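PDB 3RGC: possible periplasmic protein from Campylobacter jejuni, which acts as a SurA-like periplasmic chaperone, structurally related to the virulence factor PEB4, and may have peptidyl-prolyl cis-trans isomerase activity. Local coordinates for the interface of chains A and B. Residues are numbered along the deposited sequence; one frame, centred on the assembly and turned at random. Chains: chain A/B, Possible periplasmic protein.

The interface of chains A and B. Residues chain A 128-131, 181-182, 224; chain B 145-148, 151.
The start of helix 146-154 of chain B, with the loop residue B:Asn145 before it, packs against the 3-10 turn 127-129 of chain A, the loop that follows it and the end of helix 174-182. Asparagine suits this seam because its amide can donate to a backbone carbonyl of the partner while its oxygen remains available to accept. B:Asn151 points ND2 at the carbonyl O of A:Asp128, 2.9 Å away and nearly straight (163° at H); the oxygen lies in the amide plane, while the donor stands above the carbonyl plane. A:Asp128 is poorly ordered, so this bond carries little weight. B:Asn145, its CG anti to the backbone N (chi1 -173°), gives ND2 to A:Lys129 O at 3.2 Å, again from above the carbonyl plane. Its OD1 accepts from the backbone N of B:Gln147 at 2.8 Å through a strongly bent bond, so one amide caps the helix start and also donates to the partner; the bond from B:Thr148 OG1 to B:Asn145 O probably steadies that turn. A water joins B:Asn145 OD1, A:Lys129 O and A:Gln182 OE1 across the seam. A:Gln182, bent at chi2 (-49°), is fixed by its own chain: OE1 takes the N-H of A:Thr131 on a lone pair at 3.1 Å, and NE2 reaches A:Thr131 O. B:Gln147 crosses it at about a right angle, its CD 3.6 Å from the methyl CG2 of A:Thr131. The aliphatic stem of A:Lys129, extended as far as CE, crosses B:Thr148 obliquely and sets CD against the methyl CG2 (3.5 Å). In chain A the patch sits where the 3-10 turn runs toward strand 132-133, in chain B at the helix after strand 135-142; the larger interface is not an exact two-fold and may be only crystal packing.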
loop_
_atom_site.group_PDB
_atom_site.type_symbol
_atom_site.label_atom_id
_atom_site.label_comp_id
_atom_site.label_asym_id
_atom_site.label_seq_id
_atom_site.Cartn_x
_atom_site.Cartn_y
_atom_site.Cartn_z
ATOM N N ASP A 128 6.645 -16.183 10.067
ATOM C CA ASP A 128 6.101 -14.835 10.091
ATOM C C ASP A 128 6.056 -14.189 8.706
ATOM O O ASP A 128 5.484 -13.114 8.521
ATOM C CB ASP A 128 6.885 -13.966 11.072
ATOM C CG ASP A 128 8.332 -13.799 10.667
ATOM O OD1 ASP A 128 8.587 -13.534 9.474
ATOM O OD2 ASP A 128 9.216 -13.939 11.537
ATOM N N LYS A 129 6.652 -14.841 7.723
ATOM C CA LYS A 129 6.564 -14.325 6.358
ATOM C C LYS A 129 5.293 -14.765 5.625
ATOM O O LYS A 129 5.129 -14.482 4.429
ATOM C CB LYS A 129 7.793 -14.733 5.559
ATOM C CG LYS A 129 9.071 -14.226 6.157
ATOM C CD LYS A 129 10.241 -14.504 5.251
ATOM C CE LYS A 129 11.529 -14.146 5.969
ATOM N NZ LYS A 129 11.443 -12.770 6.538
ATOM N N PHE A 130 4.403 -15.453 6.338
ATOM C CA PHE A 130 3.141 -15.935 5.753
ATOM C C PHE A 130 1.988 -15.726 6.711
ATOM O O PHE A 130 2.113 -15.918 7.924
ATOM C CB PHE A 130 3.241 -17.418 5.393
ATOM C CG PHE A 130 4.439 -17.743 4.571
ATOM C CD1 PHE A 130 4.415 -17.595 3.202
ATOM C CD2 PHE A 130 5.616 -18.145 5.179
ATOM C CE1 PHE A 130 5.537 -17.870 2.450
ATOM C CE2 PHE A 130 6.727 -18.422 4.446
ATOM C CZ PHE A 130 6.693 -18.282 3.076
ATOM N N THR A 131 0.850 -15.330 6.167
ATOM C CA THR A 131 -0.272 -15.026 7.021
ATOM C C THR A 131 -1.507 -15.796 6.563
ATOM O O THR A 131 -1.470 -16.501 5.548
ATOM C CB THR A 131 -0.529 -13.522 7.037
ATOM O OG1 THR A 131 -1.636 -13.235 7.900
ATOM C CG2 THR A 131 -0.824 -13.038 5.627
ATOM N N SER A 181 -4.686 -14.394 1.097
ATOM C CA SER A 181 -4.264 -13.929 2.414
ATOM C C SER A 181 -2.938 -13.173 2.359
ATOM O O SER A 181 -2.696 -12.312 3.198
ATOM C CB SER A 181 -4.135 -15.085 3.402
ATOM O OG SER A 181 -5.388 -15.614 3.757
ATOM N N GLN A 182 -2.070 -13.515 1.404
ATOM C CA GLN A 182 -0.763 -12.859 1.299
ATOM C C GLN A 182 -0.831 -11.498 0.600
ATOM O O GLN A 182 0.052 -10.670 0.775
ATOM C CB GLN A 182 0.257 -13.733 0.549
ATOM C CG GLN A 182 0.277 -15.183 0.937
ATOM C CD GLN A 182 0.347 -15.428 2.429
ATOM O OE1 GLN A 182 1.094 -14.772 3.153
ATOM N NE2 GLN A 182 -0.464 -16.373 2.905
ATOM N N ALA A 224 8.083 -19.419 -2.362
ATOM C CA ALA A 224 9.060 -18.619 -1.632
ATOM C C ALA A 224 10.346 -19.414 -1.393
ATOM O O ALA A 224 11.453 -18.867 -1.425
ATOM C CB ALA A 224 8.479 -18.191 -0.309
ATOM N N ASN B 145 8.078 -11.812 -1.793
ATOM C CA ASN B 145 7.143 -12.100 -0.708
ATOM C C ASN B 145 6.583 -10.807 -0.134
ATOM O O ASN B 145 7.319 -9.995 0.431
ATOM C CB ASN B 145 7.852 -12.909 0.378
ATOM C CG ASN B 145 6.918 -13.400 1.469
ATOM O OD1 ASN B 145 5.932 -12.756 1.820
ATOM N ND2 ASN B 145 7.241 -14.547 2.020
ATOM N N PRO B 146 5.275 -10.609 -0.292
ATOM C CA PRO B 146 4.630 -9.364 0.128
ATOM C C PRO B 146 4.566 -9.259 1.654
ATOM O O PRO B 146 4.644 -8.160 2.192
ATOM C CB PRO B 146 3.240 -9.452 -0.503
ATOM C CG PRO B 146 2.997 -10.949 -0.699
ATOM C CD PRO B 146 4.336 -11.581 -0.889
ATOM N N GLN B 147 4.464 -10.393 2.337
ATOM C CA GLN B 147 4.489 -10.398 3.802
ATOM C C GLN B 147 5.836 -9.993 4.421
ATOM O O GLN B 147 5.876 -9.579 5.580
ATOM C CB GLN B 147 4.051 -11.752 4.366
ATOM C CG GLN B 147 2.549 -11.921 4.430
ATOM C CD GLN B 147 1.860 -10.675 4.930
ATOM O OE1 GLN B 147 2.088 -10.234 6.062
ATOM N NE2 GLN B 147 1.020 -10.082 4.078
ATOM N N THR B 148 6.930 -10.128 3.672
ATOM C CA THR B 148 8.233 -9.674 4.169
ATOM C C THR B 148 8.340 -8.143 4.076
ATOM O O THR B 148 9.024 -7.499 4.880
ATOM C CB THR B 148 9.423 -10.339 3.429
ATOM O OG1 THR B 148 9.628 -9.704 2.162
ATOM C CG2 THR B 148 9.164 -11.810 3.215
ATOM N N ASN B 151 5.961 -6.876 7.023
ATOM C CA ASN B 151 6.754 -6.875 8.248
ATOM C C ASN B 151 7.762 -5.704 8.377
ATOM O O ASN B 151 8.347 -5.498 9.432
ATOM C CB ASN B 151 7.422 -8.241 8.452
ATOM C CG ASN B 151 6.405 -9.364 8.546
ATOM O OD1 ASN B 151 5.225 -9.105 8.757
ATOM N ND2 ASN B 151 6.850 -10.611 8.391
HETATM O O HOH W 1 3.519 -14.095 1.633
#